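Local coordinates for ribokinase, putative (Burkholderia thailandensis, PDB 3B1N) that phosphorylates nucleosides as a PfkB-family (ribokinase-like) kinase, passing a phosphate from ATP to the sugar of the bound nucleoside, at the sodium ion site and the interface of chains A and B. Numbering follows the deposited sequence. Chains: chain A/B, Ribokinase, putative.

Contact 1 lies within one subunit, whereas contacts 2 and 3 join chains A and B. The C-alpha centres of contacts 1 and 2 are about 40 Å apart. Those of contacts 1 and 3 are about 23 Å apart, and those of contacts 2 and 3 about 21 Å. Strands 188-192 and 216-220 start just beyond the sodium loops and end at A:Asn192 and A:Thr220 of contact 3. One stretch serves both interfaces by two-fold symmetry: strand 34-38 from chain A in contact 2, residues 30-31 from chain B in contact 3. The neighbour thus reaches both nucleoside and ADP pockets, while distant sodium may brace a helix end.

Contact 1: the sodium ion site. Residues chain A 183-187, 209, 213-214. With NA (sodium ion), chain C.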
# COMPACT_ATOMS: atom_id res chain seq x y z
N ILE A 183 -17.87 -17.73 17.63
CA ILE A 183 -17.64 -19.06 17.10
C ILE A 183 -18.60 -20.11 17.74
O ILE A 183 -19.18 -20.95 17.03
CB ILE A 183 -16.18 -19.46 17.35
CG1 ILE A 183 -15.28 -18.62 16.41
CG2 ILE A 183 -15.95 -21.01 17.11
CD1 ILE A 183 -13.81 -18.69 16.78
N GLU A 184 -18.84 -19.97 19.04
CA GLU A 184 -19.87 -20.83 19.67
C GLU A 184 -21.21 -20.66 18.98
O GLU A 184 -21.90 -21.64 18.65
CB GLU A 184 -19.97 -20.48 21.16
CG GLU A 184 -18.75 -20.91 21.89
CD GLU A 184 -18.63 -20.28 23.29
OE1 GLU A 184 -17.76 -20.72 24.06
OE2 GLU A 184 -19.37 -19.33 23.61
N LEU A 185 -21.60 -19.42 18.68
CA LEU A 185 -22.90 -19.20 18.05
C LEU A 185 -22.99 -19.71 16.62
O LEU A 185 -24.05 -20.16 16.15
CB LEU A 185 -23.25 -17.70 18.06
CG LEU A 185 -23.47 -17.14 19.48
CD1 LEU A 185 -23.74 -15.65 19.37
CD2 LEU A 185 -24.67 -17.83 20.19
N ALA A 186 -21.88 -19.58 15.88
CA ALA A 186 -21.87 -19.82 14.43
C ALA A 186 -22.00 -21.29 14.07
O ALA A 186 -21.57 -22.14 14.84
CB ALA A 186 -20.48 -19.34 13.88
N THR A 187 -22.57 -21.56 12.92
CA THR A 187 -22.66 -22.93 12.41
C THR A 187 -21.40 -23.30 11.67
O THR A 187 -20.99 -24.45 11.67
CB THR A 187 -23.80 -23.01 11.40
OG1 THR A 187 -24.91 -22.24 11.90
CG2 THR A 187 -24.21 -24.48 11.14
N GLU A 209 -10.16 -27.60 18.50
CA GLU A 209 -11.15 -27.06 19.46
C GLU A 209 -12.17 -26.19 18.77
O GLU A 209 -13.35 -26.24 19.11
CB GLU A 209 -10.42 -26.32 20.57
CG GLU A 209 -9.68 -27.30 21.52
CD GLU A 209 -8.65 -26.65 22.39
OE1 GLU A 209 -8.17 -27.36 23.30
OE2 GLU A 209 -8.28 -25.46 22.24
N ARG A 213 -16.72 -26.82 17.84
CA ARG A 213 -17.70 -25.86 18.18
C ARG A 213 -18.43 -25.32 16.95
O ARG A 213 -19.25 -24.43 17.11
CB ARG A 213 -17.02 -24.69 18.96
CG ARG A 213 -16.57 -25.15 20.38
CD ARG A 213 -15.51 -24.24 20.93
NE ARG A 213 -15.32 -24.57 22.36
CZ ARG A 213 -14.59 -25.61 22.78
NH1 ARG A 213 -14.56 -25.87 24.09
NH2 ARG A 213 -13.95 -26.41 21.95
N VAL A 214 -18.14 -25.88 15.78
CA VAL A 214 -18.88 -25.56 14.54
C VAL A 214 -19.12 -26.82 13.77
O VAL A 214 -18.48 -27.86 14.04
CB VAL A 214 -18.11 -24.51 13.64
CG1 VAL A 214 -18.08 -23.15 14.31
CG2 VAL A 214 -16.70 -25.05 13.31
NA NA C . -20.75 -22.73 16.87
O HOH W 1 -22.45 -24.41 17.03
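Four backbone carbonyls and a water form the modelled shell of the sodium ion, nearly trigonal bipyramidal, a site built from main chain and not from acidic side chains. The packed part is the protein side. A:Ala186 O and A:Arg213 O each lie 2.3 Å from NA, and with A:Glu184 O they form the equator. A:Ile183 O takes one apex, 2.4 Å from NA. A:Val214 closes in with its CG1 methyl 3.7 Å from NA; at chi1 -69° this branch is anti to the carbonyl carbon and beside the backbone N. The looser side is the other apex, where water 1, 2.4 Å from NA, stands about 170° from A:Ile183 O and is a ligand that the protein does not supply. In the second shell, the A:Arg213 side chain, extended as far as NE and turned at its end, runs away from the ion, and its NH2 gives a 2.9 Å hydrogen bond to A:Glu209 O. The acceptor lies in the guanidinium plane, although the donor stands above the carbonyl plane. This link may steady the turn that presents A:Arg213 O. The ion sits where helix 176-185 ends, its carbonyl-rich end plausibly attracting the cation, and bridges that end to the loop between helix 207-211 and strand 216-220.

Contact 2: the interface of chains A and B. Residues chain A 15, 21, 35-39, 106; chain B 114-117, 169, 172.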
# COMPACT_ATOMS: atom_id res chain seq x y z
N MET A 15 -4.67 -1.66 -5.87
CA MET A 15 -3.39 -1.50 -6.49
C MET A 15 -2.68 -2.85 -6.38
O MET A 15 -2.11 -3.22 -5.32
CB MET A 15 -2.65 -0.36 -5.80
CG MET A 15 -3.37 1.01 -5.98
SD MET A 15 -3.21 2.13 -4.58
CE MET A 15 -4.31 1.37 -3.37
N PHE A 21 5.29 -9.72 -2.83
CA PHE A 21 6.03 -8.97 -1.80
C PHE A 21 7.07 -9.87 -1.10
O PHE A 21 8.12 -9.40 -0.68
CB PHE A 21 5.08 -8.45 -0.73
CG PHE A 21 4.04 -7.46 -1.22
CD1 PHE A 21 4.26 -6.57 -2.27
CD2 PHE A 21 2.80 -7.36 -0.53
CE1 PHE A 21 3.30 -5.66 -2.64
CE2 PHE A 21 1.84 -6.46 -0.91
CZ PHE A 21 2.08 -5.60 -1.99
N LEU A 35 9.15 -0.63 -1.78
CA LEU A 35 8.78 -1.03 -3.06
C LEU A 35 7.89 0.08 -3.59
O LEU A 35 6.95 0.48 -2.96
CB LEU A 35 8.04 -2.36 -2.94
CG LEU A 35 7.48 -2.98 -4.19
CD1 LEU A 35 8.55 -3.21 -5.27
CD2 LEU A 35 6.84 -4.30 -3.72
N SER A 36 8.20 0.52 -4.78
CA SER A 36 7.28 1.38 -5.55
C SER A 36 7.02 0.66 -6.85
O SER A 36 7.97 0.21 -7.50
CB SER A 36 7.98 2.71 -5.83
OG SER A 36 7.07 3.62 -6.34
N PHE A 37 5.75 0.52 -7.23
CA PHE A 37 5.41 -0.14 -8.48
C PHE A 37 4.44 0.72 -9.26
O PHE A 37 3.60 1.39 -8.66
CB PHE A 37 4.84 -1.58 -8.26
CG PHE A 37 3.61 -1.66 -7.38
CD1 PHE A 37 2.30 -1.76 -7.95
CD2 PHE A 37 3.72 -1.71 -6.01
CE1 PHE A 37 1.16 -1.85 -7.13
CE2 PHE A 37 2.59 -1.82 -5.19
CZ PHE A 37 1.30 -1.90 -5.75
N LEU A 38 4.63 0.76 -10.58
CA LEU A 38 3.82 1.64 -11.41
C LEU A 38 2.47 0.95 -11.64
O LEU A 38 2.41 -0.28 -11.80
CB LEU A 38 4.58 2.03 -12.71
CG LEU A 38 5.93 2.81 -12.61
CD1 LEU A 38 6.62 3.20 -13.97
CD2 LEU A 38 5.82 4.05 -11.72
N VAL A 39 1.37 1.71 -11.55
CA VAL A 39 -0.01 1.19 -11.73
C VAL A 39 -0.73 1.98 -12.82
O VAL A 39 -0.36 3.11 -13.09
CB VAL A 39 -0.90 1.31 -10.46
CG1 VAL A 39 -0.43 0.33 -9.36
CG2 VAL A 39 -0.90 2.75 -9.92
N THR A 106 -3.67 -2.32 -1.22
CA THR A 106 -2.35 -2.52 -1.79
C THR A 106 -2.05 -3.99 -1.62
O THR A 106 -2.04 -4.51 -0.51
CB THR A 106 -1.30 -1.62 -1.10
OG1 THR A 106 -1.67 -0.25 -1.40
CG2 THR A 106 0.06 -1.93 -1.65
N ILE B 114 5.33 0.65 1.02
CA ILE B 114 4.96 -0.00 -0.24
C ILE B 114 4.06 1.01 -1.00
O ILE B 114 3.01 1.46 -0.44
CB ILE B 114 4.19 -1.33 -0.03
CG1 ILE B 114 5.08 -2.31 0.73
CG2 ILE B 114 3.74 -1.90 -1.44
CD1 ILE B 114 4.34 -3.65 1.12
N THR B 115 4.51 1.42 -2.17
CA THR B 115 3.88 2.54 -2.89
C THR B 115 3.39 2.08 -4.27
O THR B 115 4.14 1.48 -5.03
CB THR B 115 4.90 3.67 -3.07
OG1 THR B 115 5.23 4.18 -1.77
CG2 THR B 115 4.36 4.80 -3.97
N ALA B 116 2.12 2.35 -4.57
CA ALA B 116 1.64 2.25 -5.94
C ALA B 116 1.71 3.64 -6.53
O ALA B 116 1.10 4.58 -5.99
CB ALA B 116 0.18 1.80 -5.91
N PHE B 117 2.40 3.73 -7.65
CA PHE B 117 2.72 5.05 -8.21
C PHE B 117 2.08 5.18 -9.58
O PHE B 117 2.36 4.35 -10.45
CB PHE B 117 4.25 5.24 -8.24
CG PHE B 117 4.67 6.66 -8.40
CD1 PHE B 117 4.81 7.49 -7.27
CD2 PHE B 117 4.93 7.16 -9.68
CE1 PHE B 117 5.20 8.81 -7.45
CE2 PHE B 117 5.29 8.50 -9.85
CZ PHE B 117 5.45 9.30 -8.72
N GLN B 169 13.44 4.84 -5.25
CA GLN B 169 12.32 4.04 -5.71
C GLN B 169 12.34 3.71 -7.19
O GLN B 169 11.54 2.90 -7.66
CB GLN B 169 11.04 4.79 -5.38
CG GLN B 169 10.80 4.89 -3.91
CD GLN B 169 11.09 6.26 -3.36
OE1 GLN B 169 12.09 6.91 -3.70
NE2 GLN B 169 10.21 6.71 -2.47
N PRO B 172 13.87 -0.36 -9.70
CA PRO B 172 13.38 -1.46 -10.55
C PRO B 172 13.50 -1.21 -12.05
O PRO B 172 13.54 -2.17 -12.84
CB PRO B 172 11.90 -1.60 -10.12
CG PRO B 172 11.93 -1.18 -8.67
CD PRO B 172 12.82 0.03 -8.72
O HOH W 2 11.00 0.64 -5.96
O HOH W 3 0.04 1.69 -0.78
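Strand 34-38 of chain A runs parallel to strand 113-118 of chain B, and a ladder of backbone hydrogen bonds joins them, from B:Thr115 N to A:Leu35 O (2.7 Å), A:Phe37 N to B:Thr115 O and B:Phe117 N to A:Phe37 O, to A:Val39 N donating to B:Phe117 O. The first two run almost along the C=O axis, whereas the last donor stands above the carbonyl plane.

On one face of this shared sheet, A:Phe37 holds CG in the crowded position between backbone N and carbonyl carbon (chi1 58°), which lays its ring under B:Ala116, whose CA lies over the ring centre. The CG2 branch of B:Ile114 meets the same ring at its edge, 3.9 Å from A:Phe37 CE2. That methyl also touches A:Thr106 CG2 at 3.7 Å, while B:Ile114 CD1 sits over the face of A:Phe21. A:Met15, bent at chi2 and chi3, caps the methyl of B:Ala116, CB to CB 3.6 Å. Here water 3 bridges A:Thr106 OG1 and B:Ile114 O.

On the opposite face, A:Ser36 turns OG anti to its backbone N (chi1 -170°), towards B:Thr115 CG2 and B:Phe117 CB, and its CB packs against B:Gln169 CB. Water 2 joins A:Ser36 N to B:Gln169 O. In the deposited dimer the pairing joins the chains, and A:Ser36, an inosine-binding residue beside chain B's nucleoside pocket, suggests a functional dimer.

Contact 3: the interface of chains A and B. Residues chain A 110-111, 192, 220-222, 224; chain B 30-31.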
# COMPACT_ATOMS: atom_id res chain seq x y z
N ASP A 110 -0.01 -12.91 -4.43
CA ASP A 110 -0.27 -13.90 -3.38
C ASP A 110 -1.42 -13.42 -2.47
O ASP A 110 -1.70 -14.03 -1.41
CB ASP A 110 1.01 -14.06 -2.46
CG ASP A 110 2.07 -14.90 -3.05
OD1 ASP A 110 1.79 -15.57 -4.07
OD2 ASP A 110 3.22 -14.96 -2.51
N ASN A 111 -2.11 -12.34 -2.82
CA ASN A 111 -3.28 -11.88 -2.03
C ASN A 111 -2.88 -11.40 -0.64
O ASN A 111 -3.66 -11.52 0.30
CB ASN A 111 -4.38 -12.96 -1.92
CG ASN A 111 -5.78 -12.38 -1.89
OD1 ASN A 111 -5.98 -11.16 -1.96
ND2 ASN A 111 -6.77 -13.28 -1.78
N ASN A 192 -9.19 -17.32 5.81
CA ASN A 192 -7.97 -17.76 5.11
C ASN A 192 -6.93 -18.24 6.11
O ASN A 192 -7.14 -18.14 7.32
CB ASN A 192 -7.43 -16.72 4.08
CG ASN A 192 -6.73 -15.53 4.72
OD1 ASN A 192 -6.30 -15.56 5.88
ND2 ASN A 192 -6.61 -14.46 3.94
N THR A 220 -9.11 -21.27 3.80
CA THR A 220 -8.63 -21.18 2.40
C THR A 220 -7.13 -20.86 2.37
O THR A 220 -6.59 -20.12 3.22
CB THR A 220 -9.39 -20.14 1.60
OG1 THR A 220 -9.15 -18.84 2.12
CG2 THR A 220 -10.90 -20.40 1.59
N ARG A 221 -6.49 -21.36 1.32
CA ARG A 221 -5.05 -21.39 1.26
C ARG A 221 -4.53 -20.95 -0.10
O ARG A 221 -3.56 -21.48 -0.62
CB ARG A 221 -4.59 -22.84 1.56
CG ARG A 221 -5.03 -23.28 2.98
CD ARG A 221 -4.54 -24.73 3.24
NE ARG A 221 -5.19 -25.27 4.43
CZ ARG A 221 -4.82 -25.04 5.70
NH1 ARG A 221 -3.78 -24.26 5.99
NH2 ARG A 221 -5.50 -25.65 6.69
N GLY A 222 -5.20 -19.96 -0.66
CA GLY A 222 -4.73 -19.37 -1.92
C GLY A 222 -4.58 -20.40 -3.01
O GLY A 222 -5.48 -21.19 -3.24
N HIS A 224 -3.07 -23.01 -3.07
CA HIS A 224 -3.07 -24.39 -2.61
C HIS A 224 -4.44 -24.95 -2.32
O HIS A 224 -4.57 -26.12 -1.91
CB HIS A 224 -2.11 -24.56 -1.45
CG HIS A 224 -0.70 -24.22 -1.80
ND1 HIS A 224 0.03 -24.97 -2.70
CD2 HIS A 224 0.09 -23.19 -1.43
CE1 HIS A 224 1.23 -24.43 -2.84
NE2 HIS A 224 1.29 -23.35 -2.08
N VAL B 30 0.33 -19.34 3.52
CA VAL B 30 0.41 -18.94 2.08
C VAL B 30 0.30 -17.42 1.95
O VAL B 30 0.93 -16.81 1.05
CB VAL B 30 -0.73 -19.65 1.30
CG1 VAL B 30 -0.81 -19.19 -0.15
CG2 VAL B 30 -0.51 -21.19 1.34
N HIS B 31 -0.56 -16.82 2.74
CA HIS B 31 -0.65 -15.36 2.82
C HIS B 31 0.39 -14.91 3.84
O HIS B 31 0.25 -15.25 5.04
CB HIS B 31 -2.07 -14.91 3.24
CG HIS B 31 -3.16 -15.44 2.37
ND1 HIS B 31 -3.69 -16.72 2.50
CD2 HIS B 31 -3.81 -14.87 1.32
CE1 HIS B 31 -4.61 -16.91 1.55
NE2 HIS B 31 -4.68 -15.80 0.81
O HOH W 4 2.77 -14.88 0.30
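Water 4 is the best-held polar atom, gripped by at least two oxygens: the carboxylate A:Asp110 OD2 and the backbone B:Val30 O, each 2.8 Å from it. It makes a polar bridge here, since within this patch no nitrogen or oxygen of one chain bonds directly to the other; much of the rest is stacking and close apolar contact.

B:His31 is the flat group at the centre. With CG anti to the carbonyl carbon (chi1 -55°), its imidazole slides in over the amide of A:Asn192; the planes are 19° apart and stacked, ND2 lying 3.7 Å above the plane of the B:His31 ring, over its centre. With CG in the crowded position at chi1 75°, A:Asn192 turns its amide flat against the ring. At the ring edge, in plane, A:Asn111 O lies 3.5 Å from B:His31 CD2. B:Val30 enters beside it, CG1 anti to the backbone N. Its two methyls straddle A:Arg221 O, and the CG2 branch goes on to meet A:His224 CD2 at 3.5 Å.

A:Asn111, A:Asn192, A:Thr220 and A:Gly222 line the ADP pocket, and B:His31 itself is an ADP-binding residue. The patch therefore places a neighbour's histidine at the nucleotide site, making that pocket seemingly composite in the dimer.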